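PDB 2W9M: polymerase X from Deinococcus radiodurans, which probably catalyses template-directed DNA synthesis from deoxyribonucleoside triphosphates and carries a zinc-binding domain of the PHP phosphoesterase type. Local coordinates for residues A[185-190]-A[197-202]; A[246-251]-A[285-290]; A[450-455]-A[557-562]; A[510-515]-A[543-548]. One frame throughout, in Å; residues are numbered along the deposited sequence.

In the fold
Interactions 1 and 2 belong to the polymerase part of the chain and touch: R189 reaches E287 in a salt bridge, and G186 meets R250 through the backbone. Interactions 3 and 4, with centres about 13 Å apart, share the parallel sheet of the zinc domain, on strands 453-454 and 511-514. The centres of interactions 2 and 3 lie about 45 Å apart. The touching residues of interaction 1 are all buried; the others each include partly exposed ones, interaction 3 two of five. Carboxylates dominate the polymerase pair, in interaction 1 capturing a backbone amide and in interaction 2 pairing with R304 and with R189 of interaction 1. Amide side chains do the polar work in the zinc domain, most fully in interaction 4.

Interaction 1. Residues A[185-190]-A[197-202]; sequences AGDVRR and AAELTV
The E199 carboxylate is met above one face by the backbone of G186 and D187. D187 N gives a nearly straight hydrogen bond to E199 OE2 (3.1 Å, 171° at the hydrogen), arriving 43° out of the carboxylate plane, and G186 CA lies 3.6 Å from the same oxygen. The D187 carboxylate is turned 81° against that of E199. Its OD1 stands 4.0 Å from E199 OE2, a pair of like charges that probably repel; R190 NH1, in a salt bridge on the anti side of OD1, probably eases this. With CG anti to the carbonyl carbon and an extended chain beyond it, E199 reaches from strand 198-202 to the first turn of helix 186-190, whose axis runs almost perpendicular to the strand. G186 has a positive phi, and the absence of a side chain lets E199 OE2 approach its CA. Just before it, A185 N bonds to E199 O (3.0 Å), from above the carbonyl plane, while the CB of A185 lies over the L200 backbone and touches T201 CB. V188 completes the contact with CG1 at A197 O and CG2 at E199 O; L167 of helix 163-176 also packs on V188. The glycine-led turn into the short helix, followed by two arginines, is consistent with the glycine- and arginine-bearing helix turn of the family X palm, which in relatives contacts the incoming nucleotide.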
loop_
_atom_site.group_PDB
_atom_site.type_symbol
_atom_site.label_atom_id
_atom_site.label_comp_id
_atom_site.label_asym_id
_atom_site.label_seq_id
_atom_site.Cartn_x
_atom_site.Cartn_y
_atom_site.Cartn_z
ATOM N N ALA A 185 -9.446 -7.238 16.466
ATOM C CA ALA A 185 -8.990 -6.552 17.662
ATOM C C ALA A 185 -7.587 -6.012 17.460
ATOM O O ALA A 185 -6.982 -6.206 16.403
ATOM C CB ALA A 185 -9.032 -7.488 18.856
ATOM N N GLY A 186 -7.079 -5.327 18.478
ATOM C CA GLY A 186 -5.718 -4.831 18.463
ATOM C C GLY A 186 -5.338 -4.080 17.203
ATOM O O GLY A 186 -6.061 -3.196 16.747
ATOM N N ASP A 187 -4.196 -4.451 16.638
ATOM C CA ASP A 187 -3.580 -3.680 15.564
ATOM C C ASP A 187 -4.383 -3.660 14.262
ATOM O O ASP A 187 -4.504 -2.612 13.631
ATOM C CB ASP A 187 -2.144 -4.155 15.326
ATOM C CG ASP A 187 -1.254 -3.948 16.542
ATOM O OD1 ASP A 187 -1.757 -3.443 17.571
ATOM O OD2 ASP A 187 -0.053 -4.285 16.474
ATOM N N VAL A 188 -4.940 -4.801 13.864
ATOM C CA VAL A 188 -5.728 -4.854 12.632
ATOM C C VAL A 188 -7.026 -4.049 12.748
ATOM O O VAL A 188 -7.464 -3.425 11.780
ATOM C CB VAL A 188 -6.033 -6.302 12.181
ATOM C CG1 VAL A 188 -4.777 -7.144 12.257
ATOM C CG2 VAL A 188 -7.129 -6.914 13.028
ATOM N N ARG A 189 -7.625 -4.050 13.935
ATOM C CA ARG A 189 -8.883 -3.337 14.155
ATOM C C ARG A 189 -8.759 -1.817 14.017
ATOM O O ARG A 189 -9.710 -1.150 13.605
ATOM C CB ARG A 189 -9.464 -3.669 15.528
ATOM C CG ARG A 189 -10.676 -2.823 15.866
ATOM C CD ARG A 189 -11.107 -2.992 17.300
ATOM N NE ARG A 189 -12.291 -2.192 17.582
ATOM C CZ ARG A 189 -12.737 -1.925 18.805
ATOM N NH1 ARG A 189 -12.093 -2.397 19.865
ATOM N NH2 ARG A 189 -13.826 -1.185 18.968
ATOM N N ARG A 190 -7.602 -1.264 14.368
ATOM C CA ARG A 190 -7.432 0.183 14.296
ATOM C C ARG A 190 -6.515 0.638 13.160
ATOM O O ARG A 190 -6.210 1.826 13.035
ATOM C CB ARG A 190 -6.993 0.756 15.645
ATOM C CG ARG A 190 -5.705 0.190 16.190
ATOM C CD ARG A 190 -5.519 0.603 17.643
ATOM N NE ARG A 190 -4.131 0.950 17.919
ATOM C CZ ARG A 190 -3.180 0.061 18.172
ATOM N NH1 ARG A 190 -3.471 -1.230 18.195
ATOM N NH2 ARG A 190 -1.940 0.467 18.406
ATOM N N ALA A 197 0.230 -9.091 14.987
ATOM C CA ALA A 197 -0.461 -10.361 14.805
ATOM C C ALA A 197 -1.880 -10.175 14.285
ATOM O O ALA A 197 -2.441 -9.083 14.356
ATOM C CB ALA A 197 -0.485 -11.136 16.114
ATOM N N ALA A 198 -2.454 -11.251 13.757
ATOM C CA ALA A 198 -3.876 -11.271 13.445
ATOM C C ALA A 198 -4.641 -11.446 14.751
ATOM O O ALA A 198 -4.740 -12.555 15.276
ATOM C CB ALA A 198 -4.198 -12.395 12.486
ATOM N N GLU A 199 -5.164 -10.345 15.280
ATOM C CA GLU A 199 -5.869 -10.368 16.554
ATOM C C GLU A 199 -7.381 -10.363 16.365
ATOM O O GLU A 199 -7.925 -9.602 15.564
ATOM C CB GLU A 199 -5.438 -9.190 17.427
ATOM C CG GLU A 199 -4.046 -9.338 18.038
ATOM C CD GLU A 199 -3.481 -8.017 18.546
ATOM O OE1 GLU A 199 -3.432 -7.825 19.782
ATOM O OE2 GLU A 199 -3.093 -7.169 17.707
ATOM N N LEU A 200 -8.054 -11.220 17.119
ATOM C CA LEU A 200 -9.493 -11.385 17.009
ATOM C C LEU A 200 -10.086 -11.357 18.412
ATOM O O LEU A 200 -9.432 -11.724 19.388
ATOM C CB LEU A 200 -9.804 -12.728 16.340
ATOM C CG LEU A 200 -10.842 -12.792 15.219
ATOM C CD1 LEU A 200 -10.610 -11.675 14.221
ATOM C CD2 LEU A 200 -10.789 -14.143 14.523
ATOM N N THR A 201 -11.326 -10.909 18.521
ATOM C CA THR A 201 -12.020 -10.958 19.797
ATOM C C THR A 201 -13.278 -11.819 19.638
ATOM O O THR A 201 -13.840 -11.916 18.548
ATOM C CB THR A 201 -12.327 -9.541 20.320
ATOM O OG1 THR A 201 -11.988 -9.457 21.710
ATOM C CG2 THR A 201 -13.785 -9.184 20.103
ATOM N N VAL A 202 -13.706 -12.458 20.719
ATOM C CA VAL A 202 -14.706 -13.518 20.629
ATOM C C VAL A 202 -15.402 -13.722 21.983
ATOM O O VAL A 202 -14.773 -13.569 23.030
ATOM C CB VAL A 202 -14.028 -14.837 20.185
ATOM C CG1 VAL A 202 -14.615 -16.035 20.913
ATOM C CG2 VAL A 202 -14.102 -15.004 18.670
#

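Interaction 2. Residues A[246-251]-A[285-290]; sequences LDLLRS and PTEAVV
The E287 carboxylate, laid against D247 and L248, is gripped by arginines at both oxygens: OE2 by R304 in a salt bridge and OE1 by R189 in another. Here the first turn of helix 287-293, within the polymerase beta thumb family, packs on the last turn of helix 243-249. E287 begins its helix, and its CB does not point at the partner helix; CG lies anti to the carbonyl carbon (chi1 -73°), and the extended chain beyond it carries the carboxylate across to the other helix. Its CG rests 3.8 Å from D247 CB, and OE2 stops 3.4 Å from L248 CD2. OE2 is also 3.4 Å from D247 O, a pair of acceptors that cannot bond to each other. The R304 guanidinium, a partner of both E287 OE2 and S251 OG, probably offsets the repulsion between these oxygens. By bonding both S251 OG and E287 OE2, R304 ties the loop after one helix to the start of the other. D247 turns its own carboxylate elsewhere, OD1 taking a hydrogen bond with T201 of the neighbouring strand. The apolar half of the contact belongs to L248, whose two branches divide the work: CD2 lies across the E287 carboxylate end, while CD1 meets V290 tip to tip. L248 CD1 lies 3.5 Å from V290 CG1 and 3.6 Å from its CB.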
loop_
_atom_site.group_PDB
_atom_site.type_symbol
_atom_site.label_atom_id
_atom_site.label_comp_id
_atom_site.label_asym_id
_atom_site.label_seq_id
_atom_site.Cartn_x
_atom_site.Cartn_y
_atom_site.Cartn_z
ATOM N N LEU A 246 -13.447 -6.766 27.447
ATOM C CA LEU A 246 -12.438 -7.467 26.668
ATOM C C LEU A 246 -12.104 -6.670 25.408
ATOM O O LEU A 246 -10.943 -6.555 25.025
ATOM C CB LEU A 246 -12.940 -8.860 26.287
ATOM C CG LEU A 246 -11.977 -9.746 25.494
ATOM C CD1 LEU A 246 -10.868 -10.256 26.398
ATOM C CD2 LEU A 246 -12.720 -10.906 24.852
ATOM N N ASP A 247 -13.130 -6.110 24.774
ATOM C CA ASP A 247 -12.946 -5.353 23.542
ATOM C C ASP A 247 -12.141 -4.080 23.769
ATOM O O ASP A 247 -11.322 -3.702 22.934
ATOM C CB ASP A 247 -14.293 -5.036 22.896
ATOM C CG ASP A 247 -14.961 -6.271 22.310
ATOM O OD1 ASP A 247 -14.358 -7.365 22.388
ATOM O OD2 ASP A 247 -16.084 -6.155 21.770
ATOM N N LEU A 248 -12.368 -3.422 24.901
ATOM C CA LEU A 248 -11.605 -2.226 25.236
ATOM C C LEU A 248 -10.145 -2.573 25.507
ATOM O O LEU A 248 -9.238 -1.936 24.972
ATOM C CB LEU A 248 -12.205 -1.516 26.451
ATOM C CG LEU A 248 -13.440 -0.648 26.210
ATOM C CD1 LEU A 248 -13.836 0.052 27.494
ATOM C CD2 LEU A 248 -13.172 0.373 25.122
ATOM N N LEU A 249 -9.923 -3.590 26.334
ATOM C CA LEU A 249 -8.567 -3.976 26.720
ATOM C C LEU A 249 -7.729 -4.488 25.550
ATOM O O LEU A 249 -6.519 -4.287 25.523
ATOM C CB LEU A 249 -8.591 -5.002 27.858
ATOM C CG LEU A 249 -9.010 -4.439 29.218
ATOM C CD1 LEU A 249 -9.365 -5.551 30.171
ATOM C CD2 LEU A 249 -7.915 -3.557 29.804
ATOM N N ARG A 250 -8.373 -5.137 24.585
ATOM C CA ARG A 250 -7.665 -5.671 23.424
ATOM C C ARG A 250 -7.685 -4.695 22.240
ATOM O O ARG A 250 -7.813 -5.115 21.092
ATOM C CB ARG A 250 -8.263 -7.016 22.989
ATOM C CG ARG A 250 -8.429 -8.054 24.094
ATOM C CD ARG A 250 -7.102 -8.625 24.571
ATOM N NE ARG A 250 -6.315 -9.175 23.473
ATOM C CZ ARG A 250 -5.247 -9.955 23.627
ATOM N NH1 ARG A 250 -4.838 -10.293 24.840
ATOM N NH2 ARG A 250 -4.593 -10.403 22.563
ATOM N N SER A 251 -7.551 -3.401 22.519
ATOM C CA SER A 251 -7.602 -2.373 21.475
ATOM C C SER A 251 -6.283 -2.043 20.757
ATOM O O SER A 251 -6.284 -1.893 19.535
ATOM C CB SER A 251 -8.242 -1.088 22.002
ATOM O OG SER A 251 -9.650 -1.166 21.926
ATOM N N PRO A 285 -21.680 -5.745 28.402
ATOM C CA PRO A 285 -21.906 -6.449 27.133
ATOM C C PRO A 285 -21.262 -5.739 25.943
ATOM O O PRO A 285 -20.886 -6.397 24.973
ATOM C CB PRO A 285 -23.435 -6.422 26.980
ATOM C CG PRO A 285 -23.978 -5.915 28.305
ATOM C CD PRO A 285 -22.895 -5.067 28.877
ATOM N N THR A 286 -21.140 -4.416 26.025
ATOM C CA THR A 286 -20.625 -3.616 24.920
ATOM C C THR A 286 -19.630 -2.579 25.419
ATOM O O THR A 286 -19.696 -2.155 26.573
ATOM C CB THR A 286 -21.771 -2.884 24.191
ATOM O OG1 THR A 286 -22.656 -3.846 23.607
ATOM C CG2 THR A 286 -21.229 -1.967 23.095
ATOM N N GLU A 287 -18.708 -2.179 24.548
ATOM C CA GLU A 287 -17.787 -1.095 24.862
ATOM C C GLU A 287 -18.549 0.108 25.406
ATOM O O GLU A 287 -18.200 0.659 26.451
ATOM C CB GLU A 287 -17.000 -0.674 23.620
ATOM C CG GLU A 287 -15.927 -1.654 23.184
ATOM C CD GLU A 287 -14.944 -1.037 22.199
ATOM O OE1 GLU A 287 -15.368 -0.207 21.363
ATOM O OE2 GLU A 287 -13.743 -1.378 22.266
ATOM N N ALA A 288 -19.596 0.509 24.692
ATOM C CA ALA A 288 -20.368 1.698 25.052
ATOM C C ALA A 288 -20.798 1.688 26.517
ATOM O O ALA A 288 -20.831 2.731 27.173
ATOM C CB ALA A 288 -21.580 1.834 24.146
ATOM N N VAL A 289 -21.130 0.505 27.022
ATOM C CA VAL A 289 -21.594 0.364 28.397
ATOM C C VAL A 289 -20.491 0.700 29.405
ATOM O O VAL A 289 -20.750 1.333 30.430
ATOM C CB VAL A 289 -22.135 -1.054 28.664
ATOM C CG1 VAL A 289 -22.676 -1.156 30.072
ATOM C CG2 VAL A 289 -23.215 -1.410 27.652
ATOM N N VAL A 290 -19.262 0.281 29.111
ATOM C CA VAL A 290 -18.125 0.578 29.978
ATOM C C VAL A 290 -17.881 2.078 30.073
ATOM O O VAL A 290 -17.637 2.608 31.155
ATOM C CB VAL A 290 -16.832 -0.092 29.485
ATOM C CG1 VAL A 290 -15.677 0.229 30.414
ATOM C CG2 VAL A 290 -17.022 -1.579 29.389
#

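Interaction 3. Residues A[450-455]-A[557-562]; sequences LVTVLG and ARQRAA
The backbone of 450-455, a loop running into strand 453-454, passes beside the last turns of helix 549-561, with CA atoms 6.5 Å apart at L450 and R560 and 7.7 Å at T452 and Q559. Two neighbouring helix side chains reach over. Q559, with CG anti to the backbone N (chi1 176°) and an extended chain, crosses T452 at about a right angle. Its NE2 bonds G483 O and, weakly, T452 O (3.3 Å), linking the segments that lead into two adjacent strands; OE1 on its other arm lies 3.3 Å from T452 CB. R560 stretches toward L450: CD2 of the leucine lies over one guanidinium face, 3.5 Å above the plane and shifted toward the rim, with R560 NH1 its nearest atom at 3.6 Å. R560 NH2 comes within 2.9 Å of L450 O, while T452 CG2 stands at the guanidinium edge. Next along, V451 O is bonded by R563. The terminal helix thus packs on the loop that leads into strand 453-454, and zinc ligand H456 follows the C-terminal end of that strand, consistent with the beta-alpha barrel of PHP domains, whose metal site lies at the C-terminal ends of the strands.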
loop_
_atom_site.group_PDB
_atom_site.type_symbol
_atom_site.label_atom_id
_atom_site.label_comp_id
_atom_site.label_asym_id
_atom_site.label_seq_id
_atom_site.Cartn_x
_atom_site.Cartn_y
_atom_site.Cartn_z
ATOM N N LEU A 450 1.262 22.687 -13.730
ATOM C CA LEU A 450 0.361 21.657 -14.244
ATOM C C LEU A 450 0.162 20.457 -13.306
ATOM O O LEU A 450 -0.742 19.648 -13.509
ATOM C CB LEU A 450 0.836 21.181 -15.622
ATOM C CG LEU A 450 0.785 22.219 -16.749
ATOM C CD1 LEU A 450 1.108 21.576 -18.093
ATOM C CD2 LEU A 450 -0.578 22.880 -16.794
ATOM N N VAL A 451 0.999 20.346 -12.283
ATOM C CA VAL A 451 0.920 19.232 -11.344
ATOM C C VAL A 451 -0.365 19.278 -10.537
ATOM O O VAL A 451 -0.736 20.330 -10.029
ATOM C CB VAL A 451 2.105 19.254 -10.365
ATOM C CG1 VAL A 451 1.936 18.186 -9.300
ATOM C CG2 VAL A 451 3.406 19.057 -11.119
ATOM N N THR A 452 -1.041 18.142 -10.403
ATOM C CA THR A 452 -2.256 18.106 -9.597
ATOM C C THR A 452 -2.122 17.309 -8.296
ATOM O O THR A 452 -2.659 17.715 -7.268
ATOM C CB THR A 452 -3.488 17.654 -10.411
ATOM O OG1 THR A 452 -4.301 16.788 -9.614
ATOM C CG2 THR A 452 -3.064 16.920 -11.641
ATOM N N VAL A 453 -1.395 16.194 -8.336
ATOM C CA VAL A 453 -1.209 15.363 -7.150
ATOM C C VAL A 453 0.249 14.968 -6.930
ATOM O O VAL A 453 0.959 14.632 -7.878
ATOM C CB VAL A 453 -2.043 14.066 -7.234
ATOM C CG1 VAL A 453 -1.976 13.295 -5.917
ATOM C CG2 VAL A 453 -3.476 14.374 -7.590
ATOM N N LEU A 454 0.685 15.004 -5.672
ATOM C CA LEU A 454 1.983 14.460 -5.277
ATOM C C LEU A 454 1.844 12.993 -4.849
ATOM O O LEU A 454 1.194 12.696 -3.847
ATOM C CB LEU A 454 2.583 15.279 -4.127
ATOM C CG LEU A 454 3.786 14.633 -3.432
ATOM C CD1 LEU A 454 4.966 14.478 -4.392
ATOM C CD2 LEU A 454 4.201 15.423 -2.212
ATOM N N GLY A 455 2.453 12.080 -5.604
ATOM C CA GLY A 455 2.382 10.660 -5.288
ATOM C C GLY A 455 3.243 10.258 -4.095
ATOM O O GLY A 455 4.273 10.880 -3.844
ATOM N N ALA A 557 -9.172 22.331 -13.111
ATOM C CA ALA A 557 -9.197 23.519 -13.956
ATOM C C ALA A 557 -9.132 24.753 -13.071
ATOM O O ALA A 557 -8.474 25.740 -13.401
ATOM C CB ALA A 557 -10.447 23.540 -14.811
ATOM N N ARG A 558 -9.825 24.680 -11.939
ATOM C CA ARG A 558 -9.824 25.754 -10.956
ATOM C C ARG A 558 -8.461 25.796 -10.266
ATOM O O ARG A 558 -7.888 26.863 -10.057
ATOM C CB ARG A 558 -10.939 25.520 -9.932
ATOM C CG ARG A 558 -11.612 26.786 -9.417
ATOM C CD ARG A 558 -10.582 27.798 -8.928
ATOM N NE ARG A 558 -11.149 28.780 -8.007
ATOM C CZ ARG A 558 -10.439 29.721 -7.390
ATOM N NH1 ARG A 558 -9.133 29.814 -7.600
ATOM N NH2 ARG A 558 -11.036 30.572 -6.567
ATOM N N GLN A 559 -7.949 24.618 -9.926
ATOM C CA GLN A 559 -6.633 24.480 -9.311
ATOM C C GLN A 559 -5.543 25.128 -10.167
ATOM O O GLN A 559 -4.649 25.798 -9.649
ATOM C CB GLN A 559 -6.311 22.998 -9.091
ATOM C CG GLN A 559 -4.927 22.720 -8.533
ATOM C CD GLN A 559 -4.561 21.246 -8.601
ATOM O OE1 GLN A 559 -4.578 20.641 -9.672
ATOM N NE2 GLN A 559 -4.226 20.664 -7.453
ATOM N N ARG A 560 -5.612 24.920 -11.480
ATOM C CA ARG A 560 -4.608 25.464 -12.389
ATOM C C ARG A 560 -4.832 26.948 -12.653
ATOM O O ARG A 560 -3.886 27.684 -12.937
ATOM C CB ARG A 560 -4.583 24.685 -13.705
ATOM C CG ARG A 560 -4.120 23.247 -13.550
ATOM C CD ARG A 560 -4.148 22.486 -14.867
ATOM N NE ARG A 560 -3.625 21.131 -14.712
ATOM C CZ ARG A 560 -3.310 20.328 -15.721
ATOM N NH1 ARG A 560 -3.461 20.740 -16.974
ATOM N NH2 ARG A 560 -2.835 19.111 -15.477
ATOM N N ALA A 561 -6.088 27.380 -12.558
ATOM C CA ALA A 561 -6.445 28.783 -12.752
ATOM C C ALA A 561 -5.993 29.628 -11.569
ATOM O O ALA A 561 -5.697 30.813 -11.718
ATOM C CB ALA A 561 -7.946 28.924 -12.960
ATOM N N ALA A 562 -5.934 29.009 -10.396
ATOM C CA ALA A 562 -5.577 29.721 -9.173
ATOM C C ALA A 562 -4.096 30.089 -9.086
ATOM O O ALA A 562 -3.687 30.799 -8.170
ATOM C CB ALA A 562 -5.994 28.918 -7.950
#

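Interaction 4. Residues A[510-515]-A[543-548]; sequences KFAINT and VVNSLG
Strand 511-514, one of the two outermost strands of the parallel sheet, is joined to the loop 543-548 by a single beta bridge, F511 to V543, with CA atoms 4.8 Å apart. V544 N bonds to F511 O (3.0 Å) nearly along the C=O axis, and V543 CA adds a CH...O contact to the same oxygen. The chain then turns into a short 3-10 segment that presents N545 to the strand. One arm of its amide, OD1, accepts a weak hydrogen bond from I513 N (2.8 Å, bent to 127°); the other, ND2, gives a straight in-plane bond to N514 OD1 (3.1 Å, 173°) and also bonds G329 O. The two amide planes are turned 67° apart. Apolar contacts flank the bridge: A512 CB meets V544 CG2 at 3.7 Å, and I513 crosses V543 at about a right angle, its CD1 4.0 Å from CG2. K510, bent at chi3 and chi4, curls its NZ over V544 to within 3.1 Å of CG1, with a weak hydrogen bond to H542 O. N514 ND2 bonds E487, while D516, a zinc ligand, follows two residues on. By linking the last strand to the backbone at G329 of strand 329-333, the N545 amide satisfies buried polar groups where the first and last strands approach, and its bond to N514 probably helps hold that residue, which packs against zinc ligand H332.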
loop_
_atom_site.group_PDB
_atom_site.type_symbol
_atom_site.label_atom_id
_atom_site.label_comp_id
_atom_site.label_asym_id
_atom_site.label_seq_id
_atom_site.Cartn_x
_atom_site.Cartn_y
_atom_site.Cartn_z
ATOM N N LYS A 510 -5.711 19.405 0.720
ATOM C CA LYS A 510 -6.680 18.461 0.196
ATOM C C LYS A 510 -5.925 17.176 -0.095
ATOM O O LYS A 510 -4.786 17.211 -0.547
ATOM C CB LYS A 510 -7.333 18.996 -1.076
ATOM C CG LYS A 510 -8.394 20.050 -0.826
ATOM C CD LYS A 510 -9.403 20.104 -1.964
ATOM C CE LYS A 510 -10.497 19.056 -1.794
ATOM N NZ LYS A 510 -9.949 17.678 -1.645
ATOM N N PHE A 511 -6.547 16.040 0.172
ATOM C CA PHE A 511 -5.863 14.768 -0.008
ATOM C C PHE A 511 -6.507 13.936 -1.103
ATOM O O PHE A 511 -7.637 14.196 -1.522
ATOM C CB PHE A 511 -5.847 13.981 1.302
ATOM C CG PHE A 511 -5.189 14.711 2.432
ATOM C CD1 PHE A 511 -5.918 15.578 3.226
ATOM C CD2 PHE A 511 -3.839 14.542 2.693
ATOM C CE1 PHE A 511 -5.315 16.259 4.265
ATOM C CE2 PHE A 511 -3.233 15.215 3.729
ATOM C CZ PHE A 511 -3.974 16.077 4.519
ATOM N N ALA A 512 -5.773 12.931 -1.565
ATOM C CA ALA A 512 -6.310 11.967 -2.503
ATOM C C ALA A 512 -5.988 10.551 -2.020
ATOM O O ALA A 512 -4.819 10.192 -1.867
ATOM C CB ALA A 512 -5.732 12.211 -3.894
ATOM N N ILE A 513 -7.021 9.757 -1.763
ATOM C CA ILE A 513 -6.822 8.365 -1.380
ATOM C C ILE A 513 -6.740 7.500 -2.631
ATOM O O ILE A 513 -7.759 7.130 -3.210
ATOM C CB ILE A 513 -7.942 7.860 -0.450
ATOM C CG1 ILE A 513 -8.099 8.798 0.747
ATOM C CG2 ILE A 513 -7.642 6.454 0.042
ATOM C CD1 ILE A 513 -9.279 8.458 1.642
ATOM N N ASN A 514 -5.515 7.190 -3.043
ATOM C CA ASN A 514 -5.264 6.483 -4.299
ATOM C C ASN A 514 -4.683 5.091 -4.074
ATOM O O ASN A 514 -3.768 4.915 -3.269
ATOM C CB ASN A 514 -4.313 7.297 -5.181
ATOM C CG ASN A 514 -4.854 8.690 -5.504
ATOM O OD1 ASN A 514 -6.033 8.984 -5.283
ATOM N ND2 ASN A 514 -3.989 9.553 -6.032
ATOM N N THR A 515 -5.206 4.108 -4.798
ATOM C CA THR A 515 -4.815 2.715 -4.610
ATOM C C THR A 515 -3.468 2.374 -5.256
ATOM O O THR A 515 -2.770 1.458 -4.808
ATOM C CB THR A 515 -5.880 1.772 -5.186
ATOM O OG1 THR A 515 -6.052 2.048 -6.584
ATOM C CG2 THR A 515 -7.205 1.968 -4.476
ATOM N N VAL A 543 -11.150 14.980 0.715
ATOM C CA VAL A 543 -10.636 14.048 -0.283
ATOM C C VAL A 543 -11.224 14.295 -1.675
ATOM O O VAL A 543 -12.427 14.130 -1.879
ATOM C CB VAL A 543 -10.945 12.594 0.134
ATOM C CG1 VAL A 543 -10.470 11.611 -0.928
ATOM C CG2 VAL A 543 -10.318 12.284 1.476
ATOM N N VAL A 544 -10.374 14.666 -2.633
ATOM C CA VAL A 544 -10.828 14.935 -4.002
ATOM C C VAL A 544 -11.504 13.741 -4.679
ATOM O O VAL A 544 -12.340 13.928 -5.554
ATOM C CB VAL A 544 -9.681 15.407 -4.914
ATOM C CG1 VAL A 544 -9.121 16.726 -4.424
ATOM C CG2 VAL A 544 -8.596 14.347 -4.980
ATOM N N ASN A 545 -11.142 12.523 -4.285
ATOM C CA ASN A 545 -11.756 11.324 -4.856
ATOM C C ASN A 545 -13.273 11.294 -4.692
ATOM O O ASN A 545 -13.957 10.538 -5.382
ATOM C CB ASN A 545 -11.169 10.053 -4.232
ATOM C CG ASN A 545 -9.663 9.999 -4.318
ATOM O OD1 ASN A 545 -8.965 10.681 -3.570
ATOM N ND2 ASN A 545 -9.152 9.180 -5.227
ATOM N N SER A 546 -13.791 12.099 -3.770
ATOM C CA SER A 546 -15.220 12.098 -3.467
ATOM C C SER A 546 -16.013 12.881 -4.510
ATOM O O SER A 546 -17.243 12.865 -4.512
ATOM C CB SER A 546 -15.474 12.669 -2.071
ATOM O OG SER A 546 -15.266 14.073 -2.044
ATOM N N LEU A 547 -15.294 13.569 -5.390
ATOM C CA LEU A 547 -15.902 14.328 -6.474
ATOM C C LEU A 547 -16.246 13.408 -7.636
ATOM O O LEU A 547 -15.503 12.472 -7.932
ATOM C CB LEU A 547 -14.938 15.409 -6.967
ATOM C CG LEU A 547 -14.499 16.488 -5.976
ATOM C CD1 LEU A 547 -13.542 17.481 -6.642
ATOM C CD2 LEU A 547 -15.709 17.207 -5.398
ATOM N N GLY A 548 -17.372 13.676 -8.290
ATOM C CA GLY A 548 -17.742 12.954 -9.494
ATOM C C GLY A 548 -16.805 13.334 -10.624
ATOM O O GLY A 548 -15.996 14.248 -10.474
#